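Local atomic coordinates of glutathione S-transferase (Sulfitobacter, PDB entry 4GF0), a protein that binds glutathione and probably uses it in conjugation or reduction, as other members of the glutathione S-transferase family do. Residues Ala24-Gln29 with Ala77-Ala82; His107-His112 with Glu135-Cys140. All coordinates share one frame; numbering follows the deposited sequence.

Interaction 1 of 2, residues Ala24-Gln29 with Ala77-Ala82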
loop_
_atom_site.group_PDB
_atom_site.type_symbol
_atom_site.label_atom_id
_atom_site.label_comp_id
_atom_site.label_asym_id
_atom_site.label_seq_id
_atom_site.Cartn_x
_atom_site.Cartn_y
_atom_site.Cartn_z
ATOM N N ALA A 24 -7.233 19.740 1.377
ATOM C CA ALA A 24 -8.465 19.634 2.162
ATOM C C ALA A 24 -8.772 20.906 2.951
ATOM O O ALA A 24 -9.846 21.023 3.566
ATOM C CB ALA A 24 -8.377 18.449 3.107
ATOM N N ALA A 25 -7.826 21.843 2.933
ATOM C CA ALA A 25 -7.922 23.098 3.674
ATOM C C ALA A 25 -8.102 22.870 5.171
ATOM O O ALA A 25 -8.820 23.611 5.836
ATOM C CB ALA A 25 -9.063 23.966 3.124
ATOM N N LEU A 26 -7.434 21.854 5.706
ATOM C CA LEU A 26 -7.520 21.575 7.131
ATOM C C LEU A 26 -6.292 22.115 7.848
ATOM O O LEU A 26 -5.191 22.108 7.296
ATOM C CB LEU A 26 -7.632 20.072 7.370
ATOM C CG LEU A 26 -8.931 19.439 6.878
ATOM C CD1 LEU A 26 -8.864 17.929 7.011
ATOM C CD2 LEU A 26 -10.083 20.001 7.688
ATOM N N PRO A 27 -6.473 22.607 9.079
ATOM C CA PRO A 27 -5.283 22.977 9.850
ATOM C C PRO A 27 -4.626 21.700 10.363
ATOM O O PRO A 27 -5.311 20.713 10.628
ATOM C CB PRO A 27 -5.853 23.801 11.009
ATOM C CG PRO A 27 -7.249 23.271 11.194
ATOM C CD PRO A 27 -7.726 22.851 9.813
ATOM N N TYR A 28 -3.303 21.692 10.456
ATOM C CA TYR A 28 -2.608 20.545 11.004
ATOM C C TYR A 28 -1.278 21.008 11.550
ATOM O O TYR A 28 -0.821 22.119 11.254
ATOM C CB TYR A 28 -2.400 19.429 9.958
ATOM C CG TYR A 28 -1.446 19.773 8.828
ATOM C CD1 TYR A 28 -1.778 20.722 7.869
ATOM C CD2 TYR A 28 -0.231 19.124 8.703
ATOM C CE1 TYR A 28 -0.908 21.019 6.823
ATOM C CE2 TYR A 28 0.632 19.413 7.660
ATOM C CZ TYR A 28 0.291 20.358 6.733
ATOM O OH TYR A 28 1.159 20.646 5.701
ATOM N N GLN A 29 -0.685 20.139 12.355
ATOM C CA GLN A 29 0.583 20.396 13.011
ATOM C C GLN A 29 1.598 19.401 12.482
ATOM O O GLN A 29 1.500 18.206 12.769
ATOM C CB GLN A 29 0.429 20.183 14.516
ATOM C CG GLN A 29 -0.611 21.059 15.182
ATOM C CD GLN A 29 -0.035 22.364 15.679
ATOM O OE1 GLN A 29 1.067 22.756 15.293
ATOM N NE2 GLN A 29 -0.774 23.042 16.550
ATOM N N ALA A 77 -11.838 11.282 3.635
ATOM C CA ALA A 77 -13.053 10.891 4.345
ATOM C C ALA A 77 -13.497 11.981 5.313
ATOM O O ALA A 77 -14.695 12.172 5.536
ATOM C CB ALA A 77 -12.830 9.584 5.104
ATOM N N ILE A 78 -12.534 12.693 5.897
ATOM C CA ILE A 78 -12.876 13.783 6.825
ATOM C C ILE A 78 -13.018 15.150 6.161
ATOM O O ILE A 78 -13.415 16.123 6.800
ATOM C CB ILE A 78 -11.893 13.884 8.012
ATOM C CG1 ILE A 78 -10.473 14.171 7.510
ATOM C CG2 ILE A 78 -11.960 12.605 8.859
ATOM C CD1 ILE A 78 -9.472 14.512 8.606
ATOM N N ALA A 79 -12.691 15.231 4.881
ATOM C CA ALA A 79 -12.873 16.469 4.124
ATOM C C ALA A 79 -13.516 16.212 2.769
ATOM O O ALA A 79 -12.899 16.453 1.735
ATOM C CB ALA A 79 -11.547 17.158 3.939
ATOM N N PRO A 80 -14.768 15.726 2.769
ATOM C CA PRO A 80 -15.434 15.342 1.514
ATOM C C PRO A 80 -15.580 16.490 0.524
ATOM O O PRO A 80 -15.632 16.258 -0.683
ATOM C CB PRO A 80 -16.821 14.881 1.978
ATOM C CG PRO A 80 -17.031 15.565 3.302
ATOM C CD PRO A 80 -15.665 15.610 3.935
ATOM N N LYS A 81 -15.645 17.718 1.021
ATOM C CA LYS A 81 -15.831 18.866 0.135
ATOM C C LYS A 81 -14.629 19.129 -0.785
ATOM O O LYS A 81 -14.751 19.823 -1.786
ATOM C CB LYS A 81 -16.233 20.099 0.954
ATOM C CG LYS A 81 -17.586 19.891 1.654
ATOM C CD LYS A 81 -17.807 20.804 2.855
ATOM C CE LYS A 81 -19.223 20.639 3.431
ATOM N NZ LYS A 81 -19.551 19.274 3.974
ATOM N N ALA A 82 -13.481 18.529 -0.471
ATOM C CA ALA A 82 -12.299 18.675 -1.321
ATOM C C ALA A 82 -12.410 17.833 -2.588
ATOM O O ALA A 82 -11.644 18.029 -3.526
ATOM C CB ALA A 82 -11.041 18.305 -0.558
#

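Interaction 2 of 2, residues His107-His112 with Glu135-Cys140. With GSH (glutathione), chain D.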
loop_
_atom_site.group_PDB
_atom_site.type_symbol
_atom_site.label_atom_id
_atom_site.label_comp_id
_atom_site.label_asym_id
_atom_site.label_seq_id
_atom_site.Cartn_x
_atom_site.Cartn_y
_atom_site.Cartn_z
ATOM N N HIS A 107 7.512 2.668 -4.830
ATOM C CA HIS A 107 8.206 3.071 -3.609
ATOM C C HIS A 107 9.148 1.947 -3.206
ATOM O O HIS A 107 10.271 2.192 -2.770
ATOM C CB HIS A 107 7.219 3.381 -2.474
ATOM C CG HIS A 107 7.848 4.040 -1.279
ATOM N ND1 HIS A 107 7.100 4.576 -0.256
ATOM C CD2 HIS A 107 9.146 4.242 -0.949
ATOM C CE1 HIS A 107 7.910 5.084 0.660
ATOM N NE2 HIS A 107 9.153 4.900 0.264
ATOM N N VAL A 108 8.688 0.710 -3.365
ATOM C CA VAL A 108 9.499 -0.449 -3.006
ATOM C C VAL A 108 10.796 -0.511 -3.822
ATOM O O VAL A 108 11.859 -0.804 -3.266
ATOM C CB VAL A 108 8.696 -1.766 -3.125
ATOM C CG1 VAL A 108 9.621 -2.986 -3.037
ATOM C CG2 VAL A 108 7.616 -1.818 -2.040
ATOM N N ALA A 109 10.717 -0.219 -5.122
ATOM C CA ALA A 109 11.916 -0.148 -5.956
ATOM C C ALA A 109 12.875 0.924 -5.447
ATOM O O ALA A 109 14.084 0.702 -5.368
ATOM C CB ALA A 109 11.560 0.101 -7.426
ATOM N N HIS A 110 12.335 2.087 -5.104
ATOM C CA HIS A 110 13.151 3.186 -4.587
ATOM C C HIS A 110 13.822 2.801 -3.266
ATOM O O HIS A 110 14.966 3.169 -3.015
ATOM C CB HIS A 110 12.286 4.432 -4.389
ATOM C CG HIS A 110 12.967 5.534 -3.649
ATOM N ND1 HIS A 110 13.899 6.367 -4.227
ATOM C CD2 HIS A 110 12.835 5.962 -2.361
ATOM C CE1 HIS A 110 14.321 7.251 -3.337
ATOM N NE2 HIS A 110 13.684 7.019 -2.197
ATOM N N ALA A 111 13.101 2.046 -2.441
ATOM C CA ALA A 111 13.557 1.694 -1.096
ATOM C C ALA A 111 14.788 0.805 -1.131
ATOM O O ALA A 111 15.543 0.745 -0.159
ATOM C CB ALA A 111 12.441 1.010 -0.316
ATOM N N HIS A 112 14.997 0.124 -2.251
ATOM C CA HIS A 112 16.165 -0.744 -2.384
ATOM C C HIS A 112 17.468 0.034 -2.552
ATOM O O HIS A 112 18.557 -0.550 -2.514
ATOM C CB HIS A 112 15.975 -1.750 -3.524
ATOM C CG HIS A 112 15.076 -2.885 -3.172
ATOM N ND1 HIS A 112 13.700 -2.752 -3.053
ATOM C CD2 HIS A 112 15.348 -4.176 -2.871
ATOM C CE1 HIS A 112 13.176 -3.914 -2.721
ATOM N NE2 HIS A 112 14.156 -4.799 -2.605
ATOM N N GLU A 135 17.407 1.446 -13.139
ATOM C CA GLU A 135 16.656 0.618 -14.075
ATOM C C GLU A 135 15.258 0.239 -13.582
ATOM O O GLU A 135 14.305 0.271 -14.360
ATOM C CB GLU A 135 17.464 -0.613 -14.479
ATOM C CG GLU A 135 18.694 -0.235 -15.297
ATOM C CD GLU A 135 19.576 -1.418 -15.608
ATOM O OE1 GLU A 135 19.033 -2.511 -15.877
ATOM O OE2 GLU A 135 20.816 -1.254 -15.581
ATOM N N THR A 136 15.121 -0.102 -12.301
ATOM C CA THR A 136 13.805 -0.452 -11.768
ATOM C C THR A 136 12.878 0.764 -11.709
ATOM O O THR A 136 11.683 0.650 -11.973
ATOM C CB THR A 136 13.877 -1.120 -10.377
ATOM O OG1 THR A 136 14.488 -0.223 -9.441
ATOM C CG2 THR A 136 14.671 -2.410 -10.447
ATOM N N MET A 137 13.424 1.924 -11.356
ATOM C CA MET A 137 12.619 3.146 -11.311
ATOM C C MET A 137 12.226 3.621 -12.708
ATOM O O MET A 137 11.141 4.167 -12.898
ATOM C CB MET A 137 13.340 4.267 -10.549
ATOM C CG MET A 137 13.440 4.026 -9.044
ATOM S SD MET A 137 11.851 3.964 -8.173
ATOM C CE MET A 137 11.406 5.693 -8.153
ATOM N N ALA A 138 13.102 3.403 -13.688
ATOM C CA ALA A 138 12.775 3.766 -15.061
ATOM C C ALA A 138 11.631 2.888 -15.555
ATOM O O ALA A 138 10.721 3.361 -16.249
ATOM C CB ALA A 138 13.984 3.609 -15.965
ATOM N N ALA A 139 11.666 1.610 -15.186
ATOM C CA ALA A 139 10.618 0.683 -15.593
ATOM C C ALA A 139 9.302 1.080 -14.938
ATOM O O ALA A 139 8.235 1.001 -15.559
ATOM C CB ALA A 139 10.993 -0.771 -15.245
ATOM N N CYS A 140 9.373 1.532 -13.689
ATOM C CA CYS A 140 8.180 2.018 -13.009
ATOM C C CYS A 140 7.660 3.276 -13.691
ATOM O O CYS A 140 6.451 3.423 -13.901
ATOM C CB CYS A 140 8.466 2.287 -11.530
ATOM S SG CYS A 140 8.612 0.764 -10.557
HETATM N N1 GSH D . 4.527 1.555 3.354
HETATM C CA1 GSH D . 4.888 2.763 4.060
HETATM C C1 GSH D . 3.966 3.875 3.672
HETATM O O11 GSH D . 3.626 4.744 4.520
HETATM O O12 GSH D . 3.545 3.961 2.486
HETATM C CB1 GSH D . 6.296 3.177 3.698
HETATM C CG1 GSH D . 6.785 4.130 4.791
HETATM C CD1 GSH D . 8.290 4.365 4.618
HETATM O OE1 GSH D . 9.053 3.431 4.369
HETATM N N2 GSH D . 8.805 5.724 4.752
HETATM C CA2 GSH D . 10.221 5.963 4.603
HETATM C C2 GSH D . 10.847 5.835 5.967
HETATM O O2 GSH D . 10.212 6.111 6.976
HETATM C CB2 GSH D . 10.480 7.334 4.065
HETATM S SG2 GSH D . 9.888 7.445 2.385
HETATM N N3 GSH D . 12.217 5.362 6.121
HETATM C CA3 GSH D . 12.774 5.267 7.465
HETATM C C3 GSH D . 13.631 4.035 7.620
HETATM O O31 GSH D . 13.529 3.080 6.798
HETATM O O32 GSH D . 14.445 3.947 8.594
HETATM O O HOH W 1 14.941 -1.328 -7.015
#

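Interaction 1 of 2, residues Ala24-Gln29 with Ala77-Ala82
Ile78 opens the contact at the C-terminal end of helix 68-78, reaching for Leu26 in the turn ahead of strand 28-32. With chi1 at 61°, its CG1 sits between the backbone N and the carbonyl carbon, and the extended chi2 carries CD1 onward to Leu26. There the two branched chains meet at an oblique angle: Ile78 CD1 lies 3.8 Å from Leu26 CD1, and Ile78 CG1 comes to 4.1 Å from the same methyl. Leu26 presents CD1 because its chi2 of 173° sets that carbon anti to CA, while Ile21 of helix 14-23 also touches the leucine. Ile78 in turn packs on Leu4 of strand 4-8.

Ala79, just past the helix, is buried and turns its methyl to the other segment. Its CB stands 3.5 Å from Ala24 CB, a tight fit of one methyl against another, and 4.2 Å from Leu26 CD1, so this methyl touches both Ala24 and Leu26.

The chain then makes a short 3-10 turn, with Ala82 N bonded to Ala79 O at 3.1 Å. That turn brings the Ala82 methyl round to Ala24, where CB rests 4.0 Å from Ala24 CA. Ala24 thus meets two alanine methyls. Directly after it the chain breaks out of helix 14-23 at Ala25, whose positive phi belongs to a Schellman motif and sends the backbone on to Leu26.

No hydrogen bond crosses between the segments, and the contacts behind the 171 Å² buried are carbon to carbon, mostly between methyls. The match therefore rests on van der Waals fit, probably with a modest hydrophobic contribution, since only Ala79 is buried, and no directional bond sets how the two helix ends of this thioredoxin-like domain sit together.

Interaction 2 of 2, residues His107-His112 with Glu135-Cys140
Met137 folds its thioether back against Ala109 and His110, where helix 123-148 runs nearly antiparallel to helix 89-111, the short axes 9.1 Å apart at an angle of 166°. The bend at chi2 (-64°) brings SD to 3.6 Å from His110 N, and that at chi3 turns CE toward His110 CB. The sulfur also touches the Ala109 methyl.

His110 has CG anti to its backbone N, and its imidazole leads away from the methionine to stack on the Trp172 ring, while ND1 hydrogen-bonds Asp176. Only the root of this side chain therefore meets the partner helix.

Ala109 points its CB straight into the interface. On one flank it meets Thr136 OG1 at 3.6 Å; Cys140 SG lies farther off, at 4.4 Å. The Thr136 hydroxyl stands between the backbone N and the carbonyl carbon (chi1 60°), and its oxygen is tied across to the first helix by a water. That water donates to Ala109 O at 2.8 Å and lies 2.7 Å from Thr136 OG1, a water-mediated link between the helices; OG1 also makes weak bonds to Gln132 O and Val133 O of its own helix.

One turn along, His112 ND1 donates to Val108 O at 2.7 Å with the oxygen in the ring plane, which fixes the ring's rotation; its NE2 faces His112 of the second subunit across a hydrogen bond.

His107 turns the other way, and its ring edge meets the glutathione sulfur, with NE2 3.4 Å from SG2. The arrangement is that of the all-helical C-terminal domain of glutathione transferases: helix 89-111 carries His107 to the thiol end of the glutathione site, while helix 123-148 packs on it from another side.

Overall arrangement
Interaction 1 lies in the thioredoxin-like N-terminal domain and interaction 2 in the helical C-terminal domain, on opposite sides of the chain's centre. Their centres are 31 Å apart and their nearest atoms about 18 Å, so they do not touch. Along the chain they follow in series, since helix 68-78, which ends in interaction 1, is succeeded by helix 89-111, which carries 107-112. The glutathione pocket relates them: Thr12 and Ile13 precede helix 14-23 and Thr68 begins helix 68-78, so interaction 1 joins the far ends of both helices, whereas interaction 2 supplies His107 to the pocket directly.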